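Local coordinates for protein DNA-binding response regulator, merR family (Colwellia psychrerythraea, PDB 3CNB) that probably acts as a DNA-binding response regulator, of which this chain is the CheY-like signal receiver domain, predicted to be phosphorylated on an aspartate, at residues 38-41 with 45-48; 75-80 with 85-90; 109-114 with 121-126. All blocks are in the same frame, centred on the assembly; numbering follows the deposited sequence.

Contact 1: 38-41 with 45-48; sequences KIAY and DAGD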
ATOM      1  N   LYS A  38       9.725   3.994  -1.552  1.00 35.21           N
ATOM      2  CA  LYS A  38       9.742   4.159  -2.997  1.00 29.19           C
ATOM      3  C   LYS A  38       8.331   4.322  -3.545  1.00 28.29           C
ATOM      4  O   LYS A  38       7.360   3.816  -2.960  1.00 31.07           O
ATOM      5  CB  LYS A  38      10.473   2.995  -3.674  1.00 37.81           C
ATOM      6  CG  LYS A  38      11.944   2.854  -3.258  1.00 47.29           C
ATOM      7  CD  LYS A  38      12.863   3.796  -4.030  1.00 61.05           C
ATOM      8  CE  LYS A  38      14.246   3.861  -3.387  1.00 64.90           C
ATOM      9  NZ  LYS A  38      14.927   5.156  -3.681  1.00 61.75           N
ATOM     10  N   ILE A  39       8.222   5.082  -4.639  1.00 25.01           N
ATOM     11  CA  ILE A  39       6.953   5.305  -5.322  1.00 26.07           C
ATOM     12  C   ILE A  39       6.935   4.688  -6.720  1.00 24.03           C
ATOM     13  O   ILE A  39       7.867   4.865  -7.498  1.00 30.32           O
ATOM     14  CB  ILE A  39       6.592   6.813  -5.455  1.00 21.56           C
ATOM     15  CG1 ILE A  39       6.716   7.535  -4.114  1.00 31.96           C
ATOM     16  CG2 ILE A  39       5.188   6.975  -5.978  1.00 22.69           C
ATOM     17  CD1 ILE A  39       6.867   9.043  -4.264  1.00 46.16           C
ATOM     18  N   ALA A  40       5.855   3.972  -7.012  1.00 27.39           N
ATOM     19  CA  ALA A  40       5.533   3.562  -8.355  1.00 25.41           C
ATOM     20  C   ALA A  40       4.322   4.382  -8.812  1.00 30.39           C
ATOM     21  O   ALA A  40       3.229   4.306  -8.220  1.00 29.03           O
ATOM     22  CB  ALA A  40       5.251   2.096  -8.378  1.00 22.44           C
ATOM     23  N   TYR A  41       4.536   5.190  -9.856  1.00 26.64           N
ATOM     24  CA  TYR A  41       3.540   6.144 -10.340  1.00 26.43           C
ATOM     25  C   TYR A  41       2.634   5.576 -11.399  1.00 27.89           C
ATOM     26  O   TYR A  41       1.679   6.230 -11.807  1.00 27.72           O
ATOM     27  CB  TYR A  41       4.224   7.385 -10.928  1.00 36.09           C
ATOM     28  CG  TYR A  41       4.899   8.289  -9.918  1.00 39.65           C
ATOM     29  CD1 TYR A  41       4.153   9.061  -9.030  1.00 37.52           C
ATOM     30  CD2 TYR A  41       6.286   8.379  -9.861  1.00 35.49           C
ATOM     31  CE1 TYR A  41       4.782   9.896  -8.100  1.00 39.67           C
ATOM     32  CE2 TYR A  41       6.918   9.205  -8.945  1.00 44.14           C
ATOM     33  CZ  TYR A  41       6.162   9.958  -8.069  1.00 40.55           C
ATOM     34  OH  TYR A  41       6.806  10.779  -7.171  1.00 51.32           O
ATOM     35  N   ASP A  45       5.701   0.207 -13.366  1.00 21.28           N
ATOM     36  CA  ASP A  45       6.604   0.508 -12.276  1.00 27.79           C
ATOM     37  C   ASP A  45       6.160  -0.212 -11.007  1.00 27.54           C
ATOM     38  O   ASP A  45       7.004  -0.735 -10.277  1.00 27.87           O
ATOM     39  CB  ASP A  45       6.719   2.016 -12.070  1.00 31.92           C
ATOM     40  CG  ASP A  45       7.540   2.707 -13.177  1.00 38.95           C
ATOM     41  OD1 ASP A  45       8.203   2.015 -13.971  1.00 33.67           O
ATOM     42  OD2 ASP A  45       7.531   3.958 -13.250  1.00 31.97           O
ATOM     43  N   ALA A  46       4.846  -0.292 -10.781  1.00 25.90           N
ATOM     44  CA  ALA A  46       4.304  -1.091  -9.658  1.00 22.30           C
ATOM     45  C   ALA A  46       4.721  -2.558  -9.750  1.00 28.99           C
ATOM     46  O   ALA A  46       5.252  -3.111  -8.778  1.00 26.40           O
ATOM     47  CB  ALA A  46       2.800  -0.952  -9.579  1.00 21.13           C
ATOM     48  N   GLY A  47       4.543  -3.166 -10.933  1.00 25.34           N
ATOM     49  CA  GLY A  47       4.958  -4.560 -11.163  1.00 20.47           C
ATOM     50  C   GLY A  47       6.443  -4.766 -10.954  1.00 19.76           C
ATOM     51  O   GLY A  47       6.877  -5.741 -10.335  1.00 22.84           O
ATOM     52  N   ASP A  48       7.205  -3.798 -11.445  1.00 22.41           N
ATOM     53  CA  ASP A  48       8.650  -3.869 -11.504  1.00 23.09           C
ATOM     54  C   ASP A  48       9.249  -3.663 -10.119  1.00 26.04           C
ATOM     55  O   ASP A  48      10.048  -4.490  -9.654  1.00 29.16           O
ATOM     56  CB  ASP A  48       9.159  -2.821 -12.514  1.00 23.70           C
ATOM     57  CG  ASP A  48      10.664  -2.810 -12.646  1.00 28.82           C
ATOM     58  OD1 ASP A  48      11.302  -3.869 -12.503  1.00 26.32           O
ATOM     59  OD2 ASP A  48      11.217  -1.720 -12.886  1.00 33.62           O
TER
HETATM   60  O   HOH W   1       7.195   5.494 -11.029  1.00 35.41           O
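A40 and A46 make the apolar part of this contact, where the end of a strand meets the first turns of the helix that follows it. The A40 methyl points at the helix backbone and sits 3.4 Å from A46 N, with CB of A46 beside it at 4.1 Å from A40 CB. CB of D45 comes alongside the same methyl, 4.0 Å from A40 CB, so A40 is wedged against two consecutive helical residues. With side chains this short, the two backbones approach closely: CA of A40 and CA of A46 are 5.0 Å apart.

The polar part runs through one water. It accepts from Y41 N at 2.9 Å and donates to D45 OD2 at 2.7 Å, bridging the first residue after the strand to the helix. A chi1 of -73° sets CG of D45 beside that residue's own backbone N, with OD2 reaching the water; the backbone N itself is held by N42 OD1.

Strand 36-40 pairs with strand 10-14; A40 also touches L12, and A46 touches I14, of that strand. This short connection from an edge strand into helix 43-52 belongs to the alternating beta-alpha architecture of the CheY-like receiver fold.

Contact 2: 75-80 with 85-90; sequences RIKSTP and IIVIAM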
ATOM      1  N   ARG A  75      -2.600 -11.144  -6.296  1.00 22.94           N
ATOM      2  CA  ARG A  75      -1.272 -11.629  -6.760  1.00 21.58           C
ATOM      3  C   ARG A  75      -0.170 -11.473  -5.720  1.00 22.13           C
ATOM      4  O   ARG A  75       0.668 -12.356  -5.598  1.00 23.31           O
ATOM      5  CB  ARG A  75      -0.834 -10.955  -8.084  1.00 25.74           C
ATOM      6  CG  ARG A  75       0.568 -11.361  -8.613  1.00 26.53           C
ATOM      7  CD  ARG A  75       1.653 -10.323  -8.243  1.00 31.21           C
ATOM      8  NE  ARG A  75       3.002 -10.746  -8.641  1.00 37.42           N
ATOM      9  CZ  ARG A  75       3.878 -11.367  -7.855  1.00 39.24           C
ATOM     10  NH1 ARG A  75       3.580 -11.639  -6.593  1.00 38.51           N
ATOM     11  NH2 ARG A  75       5.068 -11.709  -8.329  1.00 33.87           N
ATOM     12  N   ILE A  76      -0.140 -10.345  -5.004  1.00 21.50           N
ATOM     13  CA  ILE A  76       0.878 -10.139  -3.955  1.00 21.21           C
ATOM     14  C   ILE A  76       0.719 -11.169  -2.832  1.00 22.65           C
ATOM     15  O   ILE A  76       1.677 -11.840  -2.452  1.00 21.11           O
ATOM     16  CB  ILE A  76       0.865  -8.701  -3.348  1.00 20.69           C
ATOM     17  CG1 ILE A  76       1.374  -7.682  -4.375  1.00 23.70           C
ATOM     18  CG2 ILE A  76       1.745  -8.640  -2.037  1.00 20.47           C
ATOM     19  CD1 ILE A  76       0.927  -6.242  -4.144  1.00 18.70           C
ATOM     20  N   LYS A  77      -0.503 -11.299  -2.329  1.00 19.73           N
ATOM     21  CA  LYS A  77      -0.746 -12.097  -1.120  1.00 21.63           C
ATOM     22  C   LYS A  77      -0.845 -13.610  -1.353  1.00 23.12           C
ATOM     23  O   LYS A  77      -0.823 -14.382  -0.393  1.00 26.67           O
ATOM     24  CB  LYS A  77      -1.990 -11.564  -0.371  1.00 17.93           C
ATOM     25  CG  LYS A  77      -1.817 -10.127   0.159  1.00 14.32           C
ATOM     26  CD  LYS A  77      -0.707 -10.042   1.207  1.00 20.70           C
ATOM     27  CE  LYS A  77      -1.047 -10.784   2.515  1.00 20.86           C
ATOM     28  NZ  LYS A  77       0.013 -10.489   3.525  1.00 19.22           N
ATOM     29  N   SER A  78      -0.949 -14.046  -2.609  1.00 25.91           N
ATOM     30  CA  SER A  78      -1.068 -15.482  -2.906  1.00 25.60           C
ATOM     31  C   SER A  78       0.186 -16.105  -3.534  1.00 32.17           C
ATOM     32  O   SER A  78       0.179 -17.290  -3.878  1.00 33.21           O
ATOM     33  CB  SER A  78      -2.262 -15.767  -3.812  1.00 30.36           C
ATOM     34  OG  SER A  78      -2.128 -15.076  -5.047  1.00 26.62           O
ATOM     35  N   THR A  79       1.248 -15.320  -3.678  1.00 30.05           N
ATOM     36  CA  THR A  79       2.498 -15.792  -4.277  1.00 28.46           C
ATOM     37  C   THR A  79       3.518 -15.878  -3.165  1.00 29.48           C
ATOM     38  O   THR A  79       3.701 -14.903  -2.433  1.00 32.59           O
ATOM     39  CB  THR A  79       2.983 -14.825  -5.390  1.00 28.86           C
ATOM     40  OG1 THR A  79       1.963 -14.698  -6.388  1.00 26.03           O
ATOM     41  CG2 THR A  79       4.283 -15.286  -6.068  1.00 26.62           C
ATOM     42  N   PRO A  80       4.168 -17.054  -3.018  1.00 31.10           N
ATOM     43  CA  PRO A  80       5.123 -17.322  -1.955  1.00 26.78           C
ATOM     44  C   PRO A  80       6.112 -16.207  -1.684  1.00 31.76           C
ATOM     45  O   PRO A  80       6.316 -15.847  -0.520  1.00 28.02           O
ATOM     46  CB  PRO A  80       5.846 -18.579  -2.446  1.00 28.65           C
ATOM     47  CG  PRO A  80       4.774 -19.313  -3.195  1.00 26.30           C
ATOM     48  CD  PRO A  80       3.953 -18.254  -3.865  1.00 29.55           C
ATOM     49  N   ILE A  85       4.323  -9.622   2.563  1.00 25.15           N
ATOM     50  CA  ILE A  85       4.231  -8.167   2.430  1.00 25.62           C
ATOM     51  C   ILE A  85       2.931  -7.685   3.085  1.00 23.41           C
ATOM     52  O   ILE A  85       1.865  -8.272   2.862  1.00 19.81           O
ATOM     53  CB  ILE A  85       4.263  -7.735   0.924  1.00 26.58           C
ATOM     54  CG1 ILE A  85       5.605  -8.091   0.275  1.00 28.57           C
ATOM     55  CG2 ILE A  85       3.998  -6.250   0.771  1.00 26.11           C
ATOM     56  CD1 ILE A  85       5.768  -7.559  -1.180  1.00 24.85           C
ATOM     57  N   ILE A  86       3.026  -6.648   3.916  1.00 25.73           N
ATOM     58  CA  ILE A  86       1.835  -6.049   4.528  1.00 19.12           C
ATOM     59  C   ILE A  86       1.219  -5.091   3.522  1.00 18.59           C
ATOM     60  O   ILE A  86       1.837  -4.089   3.155  1.00 22.46           O
ATOM     61  CB  ILE A  86       2.165  -5.251   5.817  1.00 21.24           C
ATOM     62  CG1 ILE A  86       2.801  -6.143   6.884  1.00 17.86           C
ATOM     63  CG2 ILE A  86       0.908  -4.508   6.355  1.00 20.68           C
ATOM     64  CD1 ILE A  86       3.803  -5.354   7.766  1.00 19.69           C
ATOM     65  N   VAL A  87       0.011  -5.419   3.071  1.00 20.91           N
ATOM     66  CA  VAL A  87      -0.677  -4.635   2.077  1.00 21.59           C
ATOM     67  C   VAL A  87      -1.762  -3.763   2.720  1.00 20.81           C
ATOM     68  O   VAL A  87      -2.700  -4.266   3.335  1.00 17.17           O
ATOM     69  CB  VAL A  87      -1.308  -5.529   0.965  1.00 22.23           C
ATOM     70  CG1 VAL A  87      -2.182  -4.695   0.044  1.00 22.11           C
ATOM     71  CG2 VAL A  87      -0.213  -6.252   0.156  1.00 21.23           C
ATOM     72  N   ILE A  88      -1.632  -2.454   2.543  1.00 19.99           N
ATOM     73  CA  ILE A  88      -2.648  -1.518   2.996  1.00 22.50           C
ATOM     74  C   ILE A  88      -3.286  -0.850   1.786  1.00 21.24           C
ATOM     75  O   ILE A  88      -2.637  -0.075   1.089  1.00 21.95           O
ATOM     76  CB  ILE A  88      -2.036  -0.475   3.982  1.00 23.18           C
ATOM     77  CG1 ILE A  88      -1.510  -1.197   5.239  1.00 27.99           C
ATOM     78  CG2 ILE A  88      -3.069   0.566   4.397  1.00 17.10           C
ATOM     79  CD1 ILE A  88      -0.676  -0.345   6.136  1.00 24.92           C
ATOM     80  N   ALA A  89      -4.560  -1.145   1.540  1.00 20.88           N
ATOM     81  CA  ALA A  89      -5.281  -0.501   0.445  1.00 22.23           C
ATOM     82  C   ALA A  89      -5.706   0.936   0.771  1.00 18.94           C
ATOM     83  O   ALA A  89      -5.951   1.280   1.920  1.00 25.81           O
ATOM     84  CB  ALA A  89      -6.494  -1.332   0.035  1.00 19.30           C
ATOM     85  N   MET A  90      -5.787   1.765  -0.270  1.00 19.19           N
ATOM     86  CA  MET A  90      -6.342   3.115  -0.198  1.00 22.86           C
ATOM     87  C   MET A  90      -7.296   3.273  -1.385  1.00 27.19           C
ATOM     88  O   MET A  90      -7.047   2.714  -2.451  1.00 25.76           O
ATOM     89  CB  MET A  90      -5.248   4.190  -0.325  1.00 22.15           C
ATOM     90  CG  MET A  90      -3.921   3.891   0.328  1.00 26.03           C
ATOM     91  SD  MET A  90      -2.771   5.229   0.080  1.00 14.06           S
ATOM     92  CE  MET A  90      -2.058   4.807  -1.512  1.00 19.84           C
TER
HETATM   93  O   HOH W   2      -1.542  -7.838   4.048  1.00 22.27           O
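The beta-alpha-beta unit of strand 57-61, helix 69-77 and strand 86-91 closes here, where the last turn of the helix packs on I85, just before the second parallel strand, and on V87 within it. I76 supplies the apolar centre. Its CG2 branch, anti to the backbone N, reaches V87 CG2 at 3.8 Å and I85 CB at 4.0 Å; the side chains of I76 and I85 cross at about a right angle.

K77 works differently. Its chain is bent at both chi2 (-64°) and chi3 (-67°), and this folds the aliphatic part past V87, with CD 4.0 Å from V87 CG2, before the ammonium group turns to the backbone just ahead of the strand. There NZ donates to I85 O at 3.0 Å, tilted 31° from the carbonyl plane. Its strongest polar partner is A83 O, in the loop before I85. A water takes another bond from NZ, at 3.1 Å, and also accepts from V87 N at 3.0 Å. An alanine in place of K77 is likely to leave I85 O and A83 O without this shared donor and the bridging water without one of its anchors.

Just past the helix end, T79 OG1 bonds back to R75 O at 2.8 Å. I85 also packs on V58 and on L50 of helix 43-52, and beyond it strand 86-91 runs between strands 57-61 and 109-112.

Contact 3: 109-114 with 121-126; sequences TCFGKP and EKTIKQ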
ATOM      1  N   THR A 109      -6.384  -3.873   5.587  1.00 28.37           N
ATOM      2  CA  THR A 109      -7.418  -2.884   5.752  1.00 25.62           C
ATOM      3  C   THR A 109      -7.436  -1.972   4.537  1.00 23.95           C
ATOM      4  O   THR A 109      -6.583  -2.077   3.650  1.00 27.62           O
ATOM      5  CB  THR A 109      -7.200  -2.061   7.052  1.00 24.62           C
ATOM      6  OG1 THR A 109      -8.350  -1.241   7.289  1.00 26.10           O
ATOM      7  CG2 THR A 109      -5.912  -1.223   6.983  1.00 21.36           C
ATOM      8  N   CYS A 110      -8.420  -1.085   4.500  1.00 22.30           N
ATOM      9  CA  CYS A 110      -8.561  -0.173   3.406  1.00 21.99           C
ATOM     10  C   CYS A 110      -8.904   1.216   3.939  1.00 25.41           C
ATOM     11  O   CYS A 110      -9.822   1.369   4.732  1.00 33.41           O
ATOM     12  CB  CYS A 110      -9.612  -0.689   2.422  1.00 21.07           C
ATOM     13  SG  CYS A 110      -9.858   0.344   0.964  1.00 29.94           S
ATOM     14  N   PHE A 111      -8.135   2.210   3.509  1.00 25.54           N
ATOM     15  CA  PHE A 111      -8.333   3.589   3.901  1.00 21.15           C
ATOM     16  C   PHE A 111      -9.095   4.349   2.834  1.00 26.69           C
ATOM     17  O   PHE A 111      -8.772   4.250   1.654  1.00 23.15           O
ATOM     18  CB  PHE A 111      -6.982   4.267   4.124  1.00 21.09           C
ATOM     19  CG  PHE A 111      -6.359   3.955   5.453  1.00 25.75           C
ATOM     20  CD1 PHE A 111      -6.489   4.848   6.509  1.00 20.42           C
ATOM     21  CD2 PHE A 111      -5.648   2.770   5.654  1.00 22.36           C
ATOM     22  CE1 PHE A 111      -5.921   4.574   7.748  1.00 28.86           C
ATOM     23  CE2 PHE A 111      -5.072   2.487   6.870  1.00 24.01           C
ATOM     24  CZ  PHE A 111      -5.217   3.393   7.932  1.00 14.35           C
ATOM     25  N   GLY A 112     -10.113   5.099   3.252  1.00 26.16           N
ATOM     26  CA  GLY A 112     -10.817   6.015   2.362  1.00 28.02           C
ATOM     27  C   GLY A 112     -10.040   7.296   2.174  1.00 32.30           C
ATOM     28  O   GLY A 112      -9.151   7.593   2.965  1.00 42.49           O
ATOM     29  N   LYS A 113     -10.359   8.044   1.123  1.00 32.80           N
ATOM     30  CA  LYS A 113      -9.746   9.357   0.894  1.00 39.23           C
ATOM     31  C   LYS A 113     -10.781  10.456   1.147  1.00 39.05           C
ATOM     32  O   LYS A 113     -11.937  10.275   0.795  1.00 44.43           O
ATOM     33  CB  LYS A 113      -9.109   9.448  -0.500  1.00 39.72           C
ATOM     34  CG  LYS A 113      -7.853   8.577  -0.631  1.00 40.92           C
ATOM     35  CD  LYS A 113      -7.173   8.738  -1.962  1.00 39.91           C
ATOM     36  CE  LYS A 113      -6.242   7.578  -2.224  1.00 46.29           C
ATOM     37  NZ  LYS A 113      -5.871   7.510  -3.669  1.00 51.30           N
ATOM     38  N   PRO A 114     -10.393  11.572   1.813  1.00 39.62           N
ATOM     39  CA  PRO A 114      -9.034  11.943   2.234  1.00 33.80           C
ATOM     40  C   PRO A 114      -8.603  11.057   3.384  1.00 30.48           C
ATOM     41  O   PRO A 114      -9.414  10.726   4.239  1.00 31.07           O
ATOM     42  CB  PRO A 114      -9.166  13.411   2.663  1.00 36.18           C
ATOM     43  CG  PRO A 114     -10.618  13.582   3.033  1.00 41.27           C
ATOM     44  CD  PRO A 114     -11.406  12.546   2.277  1.00 34.88           C
ATOM     45  N   GLU A 121      -1.086   6.417  11.096  1.00 22.99           N
ATOM     46  CA  GLU A 121       0.086   6.424  11.980  1.00 20.89           C
ATOM     47  C   GLU A 121       0.067   5.238  12.964  1.00 26.98           C
ATOM     48  O   GLU A 121       1.044   4.509  13.060  1.00 27.58           O
ATOM     49  CB  GLU A 121       0.174   7.759  12.725  1.00 25.30           C
ATOM     50  CG  GLU A 121       1.504   8.011  13.456  1.00 27.19           C
ATOM     51  CD  GLU A 121       1.464   7.697  14.951  1.00 43.17           C
ATOM     52  OE1 GLU A 121       2.462   8.002  15.641  1.00 48.46           O
ATOM     53  OE2 GLU A 121       0.445   7.162  15.448  1.00 48.04           O
ATOM     54  N   LYS A 122      -1.058   5.049  13.657  1.00 25.32           N
ATOM     55  CA  LYS A 122      -1.250   3.947  14.617  1.00 27.72           C
ATOM     56  C   LYS A 122      -1.206   2.599  13.918  1.00 28.96           C
ATOM     57  O   LYS A 122      -0.517   1.683  14.371  1.00 33.11           O
ATOM     58  CB  LYS A 122      -2.630   4.081  15.261  1.00 31.10           C
ATOM     59  CG  LYS A 122      -2.887   3.162  16.448  1.00 32.88           C
ATOM     60  CD  LYS A 122      -2.879   3.981  17.715  1.00 43.60           C
ATOM     61  CE  LYS A 122      -3.451   3.231  18.885  1.00 45.43           C
ATOM     62  NZ  LYS A 122      -3.760   4.209  19.951  1.00 52.95           N
ATOM     63  N   THR A 123      -1.962   2.500  12.819  1.00 32.29           N
ATOM     64  CA  THR A 123      -2.171   1.260  12.069  1.00 25.01           C
ATOM     65  C   THR A 123      -0.880   0.704  11.514  1.00 23.21           C
ATOM     66  O   THR A 123      -0.525  -0.425  11.823  1.00 26.52           O
ATOM     67  CB  THR A 123      -3.193   1.452  10.932  1.00 27.63           C
ATOM     68  OG1 THR A 123      -4.427   1.909  11.486  1.00 27.58           O
ATOM     69  CG2 THR A 123      -3.452   0.150  10.196  1.00 31.51           C
ATOM     70  N   ILE A 124      -0.153   1.502  10.735  1.00 24.78           N
ATOM     71  CA  ILE A 124       1.085   1.011  10.120  1.00 23.02           C
ATOM     72  C   ILE A 124       2.150   0.624  11.144  1.00 26.95           C
ATOM     73  O   ILE A 124       2.841  -0.370  10.952  1.00 28.58           O
ATOM     74  CB  ILE A 124       1.661   1.971   9.010  1.00 23.97           C
ATOM     75  CG1 ILE A 124       2.740   1.255   8.181  1.00 27.02           C
ATOM     76  CG2 ILE A 124       2.216   3.273   9.612  1.00 29.40           C
ATOM     77  CD1 ILE A 124       3.138   2.001   6.895  1.00 26.49           C
ATOM     78  N   LYS A 125       2.272   1.391  12.229  1.00 32.51           N
ATOM     79  CA  LYS A 125       3.203   1.043  13.309  1.00 28.48           C
ATOM     80  C   LYS A 125       2.846  -0.312  13.945  1.00 31.95           C
ATOM     81  O   LYS A 125       3.705  -1.171  14.128  1.00 31.88           O
ATOM     82  CB  LYS A 125       3.217   2.145  14.368  1.00 33.54           C
ATOM     83  CG  LYS A 125       3.888   3.432  13.924  1.00 34.99           C
ATOM     84  CD  LYS A 125       4.628   4.084  15.079  1.00 50.78           C
ATOM     85  CE  LYS A 125       3.708   4.860  15.999  1.00 50.60           C
ATOM     86  NZ  LYS A 125       4.467   5.453  17.134  1.00 47.79           N
ATOM     87  N   GLN A 126       1.571  -0.486  14.276  1.00 32.88           N
ATOM     88  CA  GLN A 126       1.076  -1.763  14.777  1.00 37.13           C
ATOM     89  C   GLN A 126       1.456  -2.906  13.843  1.00 39.61           C
ATOM     90  O   GLN A 126       2.109  -3.866  14.254  1.00 40.75           O
ATOM     91  CB  GLN A 126      -0.442  -1.715  14.960  1.00 38.73           C
ATOM     92  CG  GLN A 126      -0.994  -2.813  15.853  1.00 51.88           C
ATOM     93  CD  GLN A 126      -1.764  -3.864  15.077  1.00 58.29           C
ATOM     94  OE1 GLN A 126      -2.603  -3.541  14.236  1.00 63.52           O
ATOM     95  NE2 GLN A 126      -1.482  -5.131  15.357  1.00 53.97           N
TER
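F111 and T123 approach from opposite directions, the ring reaching out from the strand and the threonine projecting from the helix. CZ makes the contact: it lies 3.9 Å from T123 OG1 and 4.1 Å from T123 CB. The hydroxyl oxygen stands at the edge of the ring, near its plane, so it meets the rim rather than a face. F111 has CG anti to its carbonyl carbon (chi1 -80°), and this carries the ring from the strand backbone toward the helix. F111 also rests on I88 of strand 86-91.

T123 divides its two branches between different neighbours. With OG1 anti to the carbonyl carbon (chi1 -58°), the hydroxyl lies beside the backbone N and bonds to L119 O one turn earlier in the helix, so its polar need is met within helix 117-129 while it leans on the phenyl edge. The same rotation puts CG2 anti to the backbone N, where it faces T109 CG2 at a looser 4.3 Å.

These residues join the last strand of the five-stranded parallel sheet of the receiver domain to its last helix. Between strand and helix the chain passes K113 and then P114, with a cis peptide bond before the proline. NZ of K113 forms salt bridges with D61, the predicted phosphorylation site, and with E15, consistent with K113 being the conserved lysine of CheY-like receivers.

Along the helix, E121 OE1 and K125 NZ pair as a salt bridge at 3.6 Å. On the strand's other face, C110 packs on V99 and I102 of helix 96-104.

The three contacts follow one another along the chain, each closing before the next opens, and all reach the same parallel sheet, ordered 36-40, 10-14, 57-61, 86-91, 109-112. Contact 1 is at one edge strand, 36-40, and contact 3 at the other, 109-112; their centres are about 20 Å apart, on opposite sides of the chain's centre. Contact 2 uses strand 86-91, with its centre about 14 Å from that of contact 1 and 15 Å from that of contact 3. Contacts 2 and 3 touch through neighbouring strands, A89 O lying 2.9 Å from F111 N. Together they tie helices 43-52, 69-77 and 117-129 to the sheet of a single receiver domain.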